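Long-range contacts in yeast glycogen phosphorylase (Saccharomyces cerevisiae, PDB 1YGP), which belongs to the carbohydrate phosphorylase family of GT-B-fold proteins and carries a bound pyridoxal-5'-phosphate: residues Ile363-Thr368 and Lys398-Thr403; His369-Ile374 and Phe472-Gly477; His479-Val484 and Ser507-Val512. All blocks are in the same frame, centred on the assembly; numbering follows the deposited sequence.

Interaction 1 (Ile363-Thr368 and Lys398-Thr403); sequences IQLNDT and KTFAYT
Ile363-Asn366 and Phe400-Thr403 are parallel strands of a beta-alpha-beta crossover, in register from Ile363 beside Phe400 to Asn366 beside Thr403. Ile363 N donates a hydrogen bond of 3.2 Å to Thr399 O, in the last residue of helix 389-399, and its O accepts from Ala401 N. Leu365 repeats the pattern two residues on: its N gives to Ala401 O at 2.8 Å and its O receives Thr403 N at 3.0 Å. The connection is mostly helical, and both strands belong to the mixed sheet of one half of the GT-B architecture. On the face of Ile363 and Leu365, Phe400 lies alongside Ile363, with CE1 3.6 Å from Ile363 CD1, while Leu365 CD2 meets Phe400 CD1 at 3.7 Å; branched aliphatics and a flat ring fill this buried layer. Tyr402 has CG anti to its backbone N (chi1 163°), which carries the ring toward the end of strand 363-366, where its edge meets Asp367 C. Its OH is hydrogen-bonded to Asn404 ND2 and takes a weak bond of 3.1 Å from Thr368 OG1. On the other face, Gln364 bends at chi2, bringing OE1 3.5 Å from CB of small Ala401; OE1 is hydrogen-bonded to Trp873 NE1.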
ATOM      1  N   ILE A 363      31.892   5.712  -4.357  1.00  5.70           N
ATOM      2  CA  ILE A 363      30.800   4.745  -4.398  1.00  3.89           C
ATOM      3  C   ILE A 363      31.384   3.381  -4.063  1.00  7.65           C
ATOM      4  O   ILE A 363      32.332   2.919  -4.725  1.00  7.30           O
ATOM      5  CB  ILE A 363      30.111   4.682  -5.817  1.00  5.83           C
ATOM      6  CG1 ILE A 363      29.695   6.073  -6.322  1.00  4.37           C
ATOM      7  CG2 ILE A 363      28.868   3.778  -5.704  1.00  2.00           C
ATOM      8  CD1 ILE A 363      28.953   6.096  -7.682  1.00  2.00           C
ATOM      9  N   GLN A 364      30.840   2.706  -3.050  1.00  7.74           N
ATOM     10  CA  GLN A 364      31.352   1.403  -2.651  1.00  9.13           C
ATOM     11  C   GLN A 364      30.499   0.271  -3.203  1.00  5.62           C
ATOM     12  O   GLN A 364      29.281   0.252  -3.027  1.00  4.98           O
ATOM     13  CB  GLN A 364      31.391   1.315  -1.138  1.00 10.36           C
ATOM     14  CG  GLN A 364      32.198   0.133  -0.639  1.00 12.88           C
ATOM     15  CD  GLN A 364      33.673   0.192  -1.009  1.00 12.40           C
ATOM     16  OE1 GLN A 364      34.375   1.157  -0.745  1.00 13.94           O
ATOM     17  NE2 GLN A 364      34.242  -0.824  -1.621  1.00 20.03           N
ATOM     18  N   LEU A 365      31.082  -0.705  -3.863  1.00  3.99           N
ATOM     19  CA  LEU A 365      30.294  -1.766  -4.418  1.00  4.42           C
ATOM     20  C   LEU A 365      30.349  -2.843  -3.370  1.00 11.48           C
ATOM     21  O   LEU A 365      31.413  -3.444  -3.127  1.00 15.60           O
ATOM     22  CB  LEU A 365      30.897  -2.266  -5.718  1.00  3.47           C
ATOM     23  CG  LEU A 365      31.204  -1.288  -6.854  1.00  5.64           C
ATOM     24  CD1 LEU A 365      31.274  -2.143  -8.095  1.00  9.39           C
ATOM     25  CD2 LEU A 365      30.130  -0.220  -7.079  1.00  2.00           C
ATOM     26  N   ASN A 366      29.247  -3.046  -2.651  1.00 14.05           N
ATOM     27  CA  ASN A 366      29.253  -4.117  -1.682  1.00 14.04           C
ATOM     28  C   ASN A 366      28.954  -5.393  -2.460  1.00 13.83           C
ATOM     29  O   ASN A 366      27.811  -5.695  -2.807  1.00 21.31           O
ATOM     30  CB  ASN A 366      28.210  -3.843  -0.623  1.00 17.02           C
ATOM     31  CG  ASN A 366      28.212  -4.932   0.442  1.00 22.45           C
ATOM     32  OD1 ASN A 366      29.245  -5.536   0.765  1.00 24.22           O
ATOM     33  ND2 ASN A 366      27.054  -5.262   1.003  1.00 20.61           N
ATOM     34  N   ASP A 367      30.031  -6.088  -2.826  1.00 11.39           N
ATOM     35  CA  ASP A 367      30.036  -7.306  -3.618  1.00  9.64           C
ATOM     36  C   ASP A 367      29.774  -7.033  -5.100  1.00  7.88           C
ATOM     37  O   ASP A 367      29.646  -5.887  -5.510  1.00 11.16           O
ATOM     38  CB  ASP A 367      29.003  -8.259  -3.061  1.00 15.70           C
ATOM     39  CG  ASP A 367      29.168  -9.706  -3.465  1.00 28.15           C
ATOM     40  OD1 ASP A 367      30.274 -10.111  -3.849  1.00 32.87           O
ATOM     41  OD2 ASP A 367      28.177 -10.430  -3.364  1.00 35.96           O
ATOM     42  N   THR A 368      29.712  -7.998  -6.005  1.00  7.60           N
ATOM     43  CA  THR A 368      29.532  -7.765  -7.428  1.00 11.54           C
ATOM     44  C   THR A 368      28.198  -7.270  -7.985  1.00 16.18           C
ATOM     45  O   THR A 368      28.135  -6.614  -9.028  1.00 19.74           O
ATOM     46  CB  THR A 368      29.975  -9.063  -8.025  1.00 14.75           C
ATOM     47  OG1 THR A 368      31.397  -8.936  -8.011  1.00 26.08           O
ATOM     48  CG2 THR A 368      29.414  -9.388  -9.379  1.00 19.20           C
ATOM     49  N   LYS A 398      38.555   6.322 -10.714  1.00 12.55           N
ATOM     50  CA  LYS A 398      38.813   6.938  -9.446  1.00 11.87           C
ATOM     51  C   LYS A 398      37.582   7.019  -8.555  1.00 11.92           C
ATOM     52  O   LYS A 398      37.756   7.242  -7.363  1.00 14.85           O
ATOM     53  CB  LYS A 398      39.390   8.301  -9.713  1.00 11.10           C
ATOM     54  CG  LYS A 398      40.851   8.173 -10.041  1.00 14.65           C
ATOM     55  CD  LYS A 398      41.400   9.581 -10.193  1.00 32.50           C
ATOM     56  CE  LYS A 398      41.531  10.082 -11.634  1.00 38.54           C
ATOM     57  NZ  LYS A 398      42.721   9.521 -12.254  1.00 45.91           N
ATOM     58  N   THR A 399      36.363   6.774  -9.037  1.00 12.48           N
ATOM     59  CA  THR A 399      35.158   6.866  -8.223  1.00  6.46           C
ATOM     60  C   THR A 399      34.836   5.557  -7.514  1.00  4.45           C
ATOM     61  O   THR A 399      34.322   5.575  -6.402  1.00  5.51           O
ATOM     62  CB  THR A 399      33.961   7.287  -9.118  1.00  6.69           C
ATOM     63  OG1 THR A 399      34.276   8.531  -9.745  1.00  2.00           O
ATOM     64  CG2 THR A 399      32.678   7.451  -8.310  1.00 13.45           C
ATOM     65  N   PHE A 400      35.110   4.385  -8.061  1.00  6.94           N
ATOM     66  CA  PHE A 400      34.690   3.135  -7.437  1.00  9.49           C
ATOM     67  C   PHE A 400      35.701   2.363  -6.607  1.00 14.64           C
ATOM     68  O   PHE A 400      36.931   2.493  -6.751  1.00 17.46           O
ATOM     69  CB  PHE A 400      34.167   2.202  -8.512  1.00  6.05           C
ATOM     70  CG  PHE A 400      32.949   2.793  -9.202  1.00 13.20           C
ATOM     71  CD1 PHE A 400      31.702   2.717  -8.582  1.00 11.92           C
ATOM     72  CD2 PHE A 400      33.088   3.449 -10.433  1.00 10.01           C
ATOM     73  CE1 PHE A 400      30.603   3.304  -9.196  1.00 14.89           C
ATOM     74  CE2 PHE A 400      31.978   4.032 -11.033  1.00  7.57           C
ATOM     75  CZ  PHE A 400      30.740   3.962 -10.418  1.00 13.95           C
ATOM     76  N   ALA A 401      35.168   1.564  -5.688  1.00 15.06           N
ATOM     77  CA  ALA A 401      35.943   0.598  -4.940  1.00 16.39           C
ATOM     78  C   ALA A 401      35.022  -0.603  -4.730  1.00 19.00           C
ATOM     79  O   ALA A 401      33.808  -0.454  -4.536  1.00 21.85           O
ATOM     80  CB  ALA A 401      36.348   1.144  -3.590  1.00 18.21           C
ATOM     81  N   TYR A 402      35.577  -1.808  -4.706  1.00 17.71           N
ATOM     82  CA  TYR A 402      34.833  -3.054  -4.638  1.00 11.39           C
ATOM     83  C   TYR A 402      35.150  -3.877  -3.387  1.00 11.60           C
ATOM     84  O   TYR A 402      36.328  -4.167  -3.143  1.00 14.96           O
ATOM     85  CB  TYR A 402      35.200  -3.748  -5.935  1.00 11.06           C
ATOM     86  CG  TYR A 402      34.947  -5.235  -6.068  1.00 13.01           C
ATOM     87  CD1 TYR A 402      33.665  -5.743  -5.896  1.00 13.33           C
ATOM     88  CD2 TYR A 402      35.993  -6.086  -6.428  1.00 16.51           C
ATOM     89  CE1 TYR A 402      33.415  -7.094  -6.090  1.00 11.46           C
ATOM     90  CE2 TYR A 402      35.741  -7.452  -6.623  1.00 16.24           C
ATOM     91  CZ  TYR A 402      34.449  -7.941  -6.453  1.00 11.12           C
ATOM     92  OH  TYR A 402      34.167  -9.276  -6.644  1.00 19.49           O
ATOM     93  N   THR A 403      34.197  -4.257  -2.537  1.00  7.96           N
ATOM     94  CA  THR A 403      34.515  -5.167  -1.457  1.00  6.85           C
ATOM     95  C   THR A 403      34.153  -6.539  -1.999  1.00 10.21           C
ATOM     96  O   THR A 403      33.075  -6.703  -2.586  1.00 12.37           O
ATOM     97  CB  THR A 403      33.687  -4.896  -0.217  1.00  9.32           C
ATOM     98  OG1 THR A 403      34.044  -3.590   0.223  1.00  8.36           O
ATOM     99  CG2 THR A 403      33.867  -5.992   0.846  1.00  2.00           C
TER

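Interaction 2 (His369-Ile374 and Phe472-Gly477); sequences HPTLAI and FLAIVG
Leu473, Ala474 and Gly477 of helix 470-477 meet Thr371 and Ile374, where the chain passes from strand 361-366 into the next helix; two helical elements pack together on one side of the mixed sheet of this half of the GT-B fold, next to strand 400-404. No hydrogen bond links the two segments, and all five residues are buried. Leu473 comes first: with its CG anti to the backbone N (chi1 175°), the branch point lies 3.8 Å from Thr371 CG2, and the two side chains cross at a slant. Ala474 follows, small enough to let the other segment close in on its backbone. Its CB is 3.7 Å from Thr371 OG1, a plain van der Waals contact; the hydroxyl itself is hydrogen-bonded to Thr368 O. Threonine thus suits both demands, turning its methyl to the leucine while its oxygen bonds back along its own chain. Ile374 sends its longer branch to the same alanine, CD1 lying 3.9 Å from Ala474 CA. One turn further on, Gly477 has no side chain to stand between its backbone and the isoleucine, and the shorter branch of Ile374 therefore packs directly on the main chain, with CG2 4.2 Å from Gly477 CA.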
ATOM      1  N   HIS A 369      27.104  -7.537  -7.292  1.00 16.68           N
ATOM      2  CA  HIS A 369      25.779  -7.083  -7.690  1.00 11.29           C
ATOM      3  C   HIS A 369      25.699  -5.644  -8.213  1.00  8.97           C
ATOM      4  O   HIS A 369      24.978  -5.488  -9.195  1.00 16.19           O
ATOM      5  CB  HIS A 369      24.815  -7.220  -6.510  1.00 11.88           C
ATOM      6  CG  HIS A 369      24.777  -8.617  -5.912  1.00 10.97           C
ATOM      7  ND1 HIS A 369      24.526  -9.742  -6.549  1.00 10.29           N
ATOM      8  CD2 HIS A 369      24.980  -8.918  -4.582  1.00 11.14           C
ATOM      9  CE1 HIS A 369      24.563 -10.718  -5.662  1.00 10.10           C
ATOM     10  NE2 HIS A 369      24.832 -10.211  -4.483  1.00  4.03           N
ATOM     11  N   PRO A 370      26.351  -4.568  -7.745  1.00  3.59           N
ATOM     12  CA  PRO A 370      26.248  -3.274  -8.396  1.00  4.52           C
ATOM     13  C   PRO A 370      27.337  -2.964  -9.413  1.00  8.65           C
ATOM     14  O   PRO A 370      27.527  -1.789  -9.734  1.00 12.38           O
ATOM     15  CB  PRO A 370      26.206  -2.294  -7.260  1.00  2.00           C
ATOM     16  CG  PRO A 370      27.153  -2.934  -6.282  1.00  5.17           C
ATOM     17  CD  PRO A 370      26.930  -4.413  -6.423  1.00  2.00           C
ATOM     18  N   THR A 371      28.035  -3.937 -10.019  1.00  7.23           N
ATOM     19  CA  THR A 371      29.089  -3.625 -10.970  1.00  6.46           C
ATOM     20  C   THR A 371      28.539  -2.876 -12.188  1.00  6.61           C
ATOM     21  O   THR A 371      29.224  -2.014 -12.734  1.00  8.22           O
ATOM     22  CB  THR A 371      29.768  -4.960 -11.330  1.00  8.06           C
ATOM     23  OG1 THR A 371      30.297  -5.434 -10.096  1.00 11.11           O
ATOM     24  CG2 THR A 371      30.884  -4.864 -12.369  1.00  6.93           C
ATOM     25  N   LEU A 372      27.283  -3.071 -12.609  1.00  9.92           N
ATOM     26  CA  LEU A 372      26.712  -2.297 -13.709  1.00 10.85           C
ATOM     27  C   LEU A 372      26.764  -0.789 -13.473  1.00 13.53           C
ATOM     28  O   LEU A 372      26.789  -0.044 -14.457  1.00 18.20           O
ATOM     29  CB  LEU A 372      25.250  -2.706 -13.970  1.00  8.99           C
ATOM     30  CG  LEU A 372      24.990  -3.880 -14.942  1.00  4.79           C
ATOM     31  CD1 LEU A 372      23.519  -4.191 -15.009  1.00  6.39           C
ATOM     32  CD2 LEU A 372      25.422  -3.512 -16.338  1.00  2.00           C
ATOM     33  N   ALA A 373      26.854  -0.298 -12.226  1.00 11.16           N
ATOM     34  CA  ALA A 373      27.015   1.121 -11.952  1.00  8.81           C
ATOM     35  C   ALA A 373      28.257   1.693 -12.622  1.00 11.41           C
ATOM     36  O   ALA A 373      28.239   2.842 -13.054  1.00 13.78           O
ATOM     37  CB  ALA A 373      27.156   1.365 -10.469  1.00  8.22           C
ATOM     38  N   ILE A 374      29.345   0.918 -12.755  1.00 12.90           N
ATOM     39  CA  ILE A 374      30.589   1.326 -13.435  1.00 11.33           C
ATOM     40  C   ILE A 374      30.286   1.636 -14.913  1.00 14.49           C
ATOM     41  O   ILE A 374      30.471   2.747 -15.426  1.00 16.35           O
ATOM     42  CB  ILE A 374      31.634   0.152 -13.285  1.00  5.28           C
ATOM     43  CG1 ILE A 374      32.222   0.170 -11.902  1.00  6.84           C
ATOM     44  CG2 ILE A 374      32.761   0.265 -14.272  1.00  2.00           C
ATOM     45  CD1 ILE A 374      32.778  -1.198 -11.477  1.00 12.78           C
ATOM     46  N   PHE A 472      35.742  -9.393 -12.605  1.00 12.00           N
ATOM     47  CA  PHE A 472      36.888  -8.823 -13.300  1.00 15.83           C
ATOM     48  C   PHE A 472      36.574  -7.412 -13.815  1.00 21.13           C
ATOM     49  O   PHE A 472      37.444  -6.533 -13.731  1.00 27.00           O
ATOM     50  CB  PHE A 472      37.278  -9.699 -14.458  1.00 14.64           C
ATOM     51  CG  PHE A 472      37.785 -11.075 -14.056  1.00 19.45           C
ATOM     52  CD1 PHE A 472      37.828 -11.495 -12.719  1.00 18.55           C
ATOM     53  CD2 PHE A 472      38.212 -11.936 -15.066  1.00 22.51           C
ATOM     54  CE1 PHE A 472      38.290 -12.765 -12.402  1.00 15.56           C
ATOM     55  CE2 PHE A 472      38.674 -13.207 -14.738  1.00 19.67           C
ATOM     56  CZ  PHE A 472      38.712 -13.620 -13.409  1.00 16.94           C
ATOM     57  N   LEU A 473      35.350  -7.133 -14.308  1.00 17.37           N
ATOM     58  CA  LEU A 473      34.946  -5.788 -14.690  1.00 13.41           C
ATOM     59  C   LEU A 473      34.999  -4.850 -13.483  1.00 15.70           C
ATOM     60  O   LEU A 473      35.377  -3.666 -13.601  1.00 14.50           O
ATOM     61  CB  LEU A 473      33.528  -5.828 -15.254  1.00 12.95           C
ATOM     62  CG  LEU A 473      32.744  -4.556 -15.644  1.00 11.80           C
ATOM     63  CD1 LEU A 473      33.501  -3.627 -16.592  1.00  9.74           C
ATOM     64  CD2 LEU A 473      31.474  -5.044 -16.319  1.00 14.35           C
ATOM     65  N   ALA A 474      34.637  -5.380 -12.303  1.00 11.70           N
ATOM     66  CA  ALA A 474      34.671  -4.595 -11.091  1.00  9.75           C
ATOM     67  C   ALA A 474      36.116  -4.305 -10.710  1.00 13.08           C
ATOM     68  O   ALA A 474      36.365  -3.160 -10.334  1.00 13.41           O
ATOM     69  CB  ALA A 474      34.002  -5.339  -9.961  1.00  7.22           C
ATOM     70  N   ILE A 475      37.103  -5.228 -10.826  1.00 12.18           N
ATOM     71  CA  ILE A 475      38.508  -4.919 -10.511  1.00  9.55           C
ATOM     72  C   ILE A 475      39.002  -3.831 -11.460  1.00 12.25           C
ATOM     73  O   ILE A 475      39.540  -2.816 -11.023  1.00 14.23           O
ATOM     74  CB  ILE A 475      39.515  -6.068 -10.712  1.00  5.63           C
ATOM     75  CG1 ILE A 475      39.092  -7.430 -10.215  1.00  7.86           C
ATOM     76  CG2 ILE A 475      40.729  -5.631  -9.935  1.00 10.45           C
ATOM     77  CD1 ILE A 475      38.785  -7.609  -8.736  1.00  6.93           C
ATOM     78  N   VAL A 476      38.801  -4.030 -12.763  1.00 11.54           N
ATOM     79  CA  VAL A 476      39.207  -3.063 -13.773  1.00 12.61           C
ATOM     80  C   VAL A 476      38.530  -1.699 -13.613  1.00 13.06           C
ATOM     81  O   VAL A 476      39.163  -0.702 -13.965  1.00 18.00           O
ATOM     82  CB  VAL A 476      38.917  -3.668 -15.171  1.00 10.64           C
ATOM     83  CG1 VAL A 476      39.169  -2.694 -16.284  1.00 11.29           C
ATOM     84  CG2 VAL A 476      39.874  -4.813 -15.403  1.00 12.67           C
ATOM     85  N   GLY A 477      37.302  -1.581 -13.097  1.00 11.06           N
ATOM     86  CA  GLY A 477      36.675  -0.272 -12.933  1.00 12.07           C
ATOM     87  C   GLY A 477      36.891   0.414 -11.581  1.00 12.86           C
ATOM     88  O   GLY A 477      36.521   1.578 -11.419  1.00 15.36           O
TER

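Interaction 3 (His479-Val484 and Ser507-Val512); sequences HKVNGV and SKFVNV
Val481 and Phe509 form the tightly packed side of this parallel strand pair. Val481 CG1 stands over one face of the Phe509 ring, 4.0 Å from its centroid and 23° off the normal, in a CH-pi contact, while CG2 lies beside Phe509 CD2. A compact branched residue lets one methyl cover the ring while the other touches CD2. The backbones join through a parallel ladder: Val481 N gives to Lys508 O at 2.8 Å, and Val481 O receives Val510 N at 2.9 Å. Gly483 N then gives to Val510 O and Gly483 O receives Val512 N, each at 3.0 Å. The looser side is the end at Lys480 and exposed Ser507. There Lys480, bent at chi2 (69°) and chi3, folds its aliphatic chain across partly exposed Val510, with CD 3.7 Å from Val510 CG2, and its NZ makes a weak bond of 3.5 Å to Ser507 O. A lysine fits this margin, its methylenes covering valine and its charge staying near the surface. Asn482, buried, shares a face with Val510 and rests its CB 3.9 Å from Val510 CG1, while its OD1 is hydrogen-bonded to Thr403 OG1 and its ND2 to Tyr868 OH. Helices 486-494 and 498-504 make the connection between the strands, a further beta-alpha-beta unit, and 509-511 is the outermost strand of the sheet within this chain. Strand 400-404 flanks 478-483 on its other side, Ile475 of helix 470-477 packs against Val481 and Phe509, and helix 861-873 covers Val510 and Val512.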
ATOM      1  N   HIS A 479      39.198   1.760  -8.044  1.00 11.00           N
ATOM      2  CA  HIS A 479      40.549   2.085  -7.665  1.00 10.90           C
ATOM      3  C   HIS A 479      40.987   1.291  -6.444  1.00 16.23           C
ATOM      4  O   HIS A 479      42.104   1.504  -5.967  1.00 20.23           O
ATOM      5  CB  HIS A 479      40.690   3.555  -7.356  1.00  6.93           C
ATOM      6  CG  HIS A 479      40.100   4.014  -6.040  1.00  7.93           C
ATOM      7  ND1 HIS A 479      38.884   4.495  -5.862  1.00 13.74           N
ATOM      8  CD2 HIS A 479      40.753   4.048  -4.830  1.00  9.49           C
ATOM      9  CE1 HIS A 479      38.762   4.830  -4.600  1.00 14.36           C
ATOM     10  NE2 HIS A 479      39.891   4.555  -3.989  1.00 12.95           N
ATOM     11  N   LYS A 480      40.161   0.455  -5.816  1.00 18.44           N
ATOM     12  CA  LYS A 480      40.608  -0.284  -4.641  1.00 16.49           C
ATOM     13  C   LYS A 480      39.768  -1.532  -4.559  1.00 16.97           C
ATOM     14  O   LYS A 480      38.582  -1.408  -4.895  1.00 23.99           O
ATOM     15  CB  LYS A 480      40.392   0.554  -3.406  1.00 12.43           C
ATOM     16  CG  LYS A 480      41.038   0.007  -2.148  1.00 15.64           C
ATOM     17  CD  LYS A 480      42.539   0.112  -2.248  1.00 24.22           C
ATOM     18  CE  LYS A 480      42.986   1.557  -2.352  1.00 25.81           C
ATOM     19  NZ  LYS A 480      44.423   1.597  -2.525  1.00 33.90           N
ATOM     20  N   VAL A 481      40.276  -2.721  -4.221  1.00 14.53           N
ATOM     21  CA  VAL A 481      39.383  -3.852  -3.962  1.00 12.92           C
ATOM     22  C   VAL A 481      39.772  -4.317  -2.565  1.00 11.48           C
ATOM     23  O   VAL A 481      40.907  -4.104  -2.133  1.00 10.38           O
ATOM     24  CB  VAL A 481      39.492  -5.041  -5.034  1.00 11.83           C
ATOM     25  CG1 VAL A 481      40.430  -4.620  -6.139  1.00 15.21           C
ATOM     26  CG2 VAL A 481      39.908  -6.366  -4.410  1.00 10.82           C
ATOM     27  N   ASN A 482      38.865  -4.869  -1.775  1.00 11.44           N
ATOM     28  CA  ASN A 482      39.221  -5.301  -0.435  1.00 13.05           C
ATOM     29  C   ASN A 482      38.538  -6.570  -0.016  1.00 11.11           C
ATOM     30  O   ASN A 482      37.420  -6.854  -0.438  1.00 13.77           O
ATOM     31  CB  ASN A 482      38.885  -4.238   0.618  1.00 15.05           C
ATOM     32  CG  ASN A 482      37.409  -3.919   0.811  1.00 14.17           C
ATOM     33  OD1 ASN A 482      36.815  -3.135   0.058  1.00 17.78           O
ATOM     34  ND2 ASN A 482      36.773  -4.500   1.822  1.00  9.44           N
ATOM     35  N   GLY A 483      39.227  -7.389   0.751  1.00 10.06           N
ATOM     36  CA  GLY A 483      38.607  -8.562   1.325  1.00  8.11           C
ATOM     37  C   GLY A 483      38.058  -8.154   2.697  1.00 10.93           C
ATOM     38  O   GLY A 483      38.343  -7.065   3.221  1.00  9.58           O
ATOM     39  N   VAL A 484      37.260  -9.062   3.249  1.00 10.80           N
ATOM     40  CA  VAL A 484      36.582  -8.918   4.535  1.00 13.52           C
ATOM     41  C   VAL A 484      37.243  -9.498   5.781  1.00 15.48           C
ATOM     42  O   VAL A 484      36.637  -9.529   6.855  1.00 17.46           O
ATOM     43  CB  VAL A 484      35.160  -9.525   4.433  1.00 16.02           C
ATOM     44  CG1 VAL A 484      34.314  -8.753   3.420  1.00 12.91           C
ATOM     45  CG2 VAL A 484      35.283 -11.009   4.066  1.00 12.53           C
ATOM     46  N   SER A 507      49.168  -3.044  -4.024  1.00 34.94           N
ATOM     47  CA  SER A 507      48.632  -1.808  -3.470  1.00 36.99           C
ATOM     48  C   SER A 507      47.117  -1.649  -3.610  1.00 32.30           C
ATOM     49  O   SER A 507      46.416  -1.219  -2.693  1.00 32.09           O
ATOM     50  CB  SER A 507      49.378  -0.658  -4.170  1.00 43.08           C
ATOM     51  OG  SER A 507      50.151  -1.129  -5.298  1.00 52.04           O
ATOM     52  N   LYS A 508      46.608  -2.055  -4.774  1.00 26.00           N
ATOM     53  CA  LYS A 508      45.195  -1.921  -5.107  1.00 24.45           C
ATOM     54  C   LYS A 508      44.301  -2.869  -4.310  1.00 22.65           C
ATOM     55  O   LYS A 508      43.076  -2.748  -4.337  1.00 24.50           O
ATOM     56  CB  LYS A 508      45.015  -2.194  -6.606  1.00 19.51           C
ATOM     57  CG  LYS A 508      43.707  -1.730  -7.218  1.00 16.40           C
ATOM     58  CD  LYS A 508      43.528  -2.507  -8.502  1.00 18.13           C
ATOM     59  CE  LYS A 508      42.243  -2.179  -9.259  1.00 18.13           C
ATOM     60  NZ  LYS A 508      42.330  -0.973 -10.064  1.00 14.93           N
ATOM     61  N   PHE A 509      44.881  -3.836  -3.616  1.00 20.48           N
ATOM     62  CA  PHE A 509      44.150  -4.890  -2.969  1.00 19.64           C
ATOM     63  C   PHE A 509      44.472  -4.766  -1.504  1.00 20.48           C
ATOM     64  O   PHE A 509      45.585  -4.972  -1.036  1.00 24.37           O
ATOM     65  CB  PHE A 509      44.594  -6.232  -3.514  1.00 18.96           C
ATOM     66  CG  PHE A 509      44.215  -6.458  -4.972  1.00 19.64           C
ATOM     67  CD1 PHE A 509      44.976  -5.906  -6.006  1.00 20.93           C
ATOM     68  CD2 PHE A 509      43.109  -7.243  -5.278  1.00 22.77           C
ATOM     69  CE1 PHE A 509      44.621  -6.146  -7.333  1.00 24.08           C
ATOM     70  CE2 PHE A 509      42.758  -7.481  -6.613  1.00 24.68           C
ATOM     71  CZ  PHE A 509      43.513  -6.932  -7.641  1.00 20.92           C
ATOM     72  N   VAL A 510      43.411  -4.432  -0.804  1.00 21.76           N
ATOM     73  CA  VAL A 510      43.407  -4.093   0.603  1.00 22.52           C
ATOM     74  C   VAL A 510      42.587  -5.083   1.460  1.00 20.72           C
ATOM     75  O   VAL A 510      41.917  -6.020   0.977  1.00 16.71           O
ATOM     76  CB  VAL A 510      42.911  -2.623   0.503  1.00 25.09           C
ATOM     77  CG1 VAL A 510      41.991  -2.149   1.611  1.00 26.04           C
ATOM     78  CG2 VAL A 510      44.189  -1.808   0.475  1.00 25.78           C
ATOM     79  N   ASN A 511      42.652  -4.929   2.776  1.00 14.96           N
ATOM     80  CA  ASN A 511      41.827  -5.726   3.654  1.00 12.13           C
ATOM     81  C   ASN A 511      41.126  -4.844   4.676  1.00 11.95           C
ATOM     82  O   ASN A 511      41.760  -3.939   5.214  1.00 13.91           O
ATOM     83  CB  ASN A 511      42.635  -6.738   4.434  1.00  5.91           C
ATOM     84  CG  ASN A 511      41.704  -7.450   5.407  1.00  6.19           C
ATOM     85  OD1 ASN A 511      41.734  -7.273   6.624  1.00  2.00           O
ATOM     86  ND2 ASN A 511      40.738  -8.196   4.921  1.00  2.89           N
ATOM     87  N   VAL A 512      39.832  -5.024   4.919  1.00 12.35           N
ATOM     88  CA  VAL A 512      39.185  -4.396   6.056  1.00 13.89           C
ATOM     89  C   VAL A 512      38.280  -5.495   6.617  1.00 15.60           C
ATOM     90  O   VAL A 512      37.273  -5.888   6.035  1.00 20.70           O
ATOM     91  CB  VAL A 512      38.318  -3.187   5.681  1.00 13.56           C
ATOM     92  CG1 VAL A 512      37.852  -2.584   6.991  1.00 15.95           C
ATOM     93  CG2 VAL A 512      39.070  -2.124   4.874  1.00 14.84           C
TER

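How the interactions relate
Interactions 1 and 3 are two strand pairings of one sheet, separated by the pairing of 400-404 with 478-483: Phe400 O is 2.7 Å from His479 N, and Thr403 OG1 is 2.8 Å from Asn482 OD1, both probable hydrogen bonds. Interaction 1 is buried within the sheet, whereas interaction 3, at its margin, is partly exposed and admits lysines. Interaction 2 is equally buried but packs one helical region on another through van der Waals contacts, with no hydrogen bond and none of the backbone ladders of the other two. It layers onto both: Ile374 CG1 is 3.7 Å from Phe400 CD2, and Ile475 touches Tyr402 on one strand and Val481 and Phe509 on the next two.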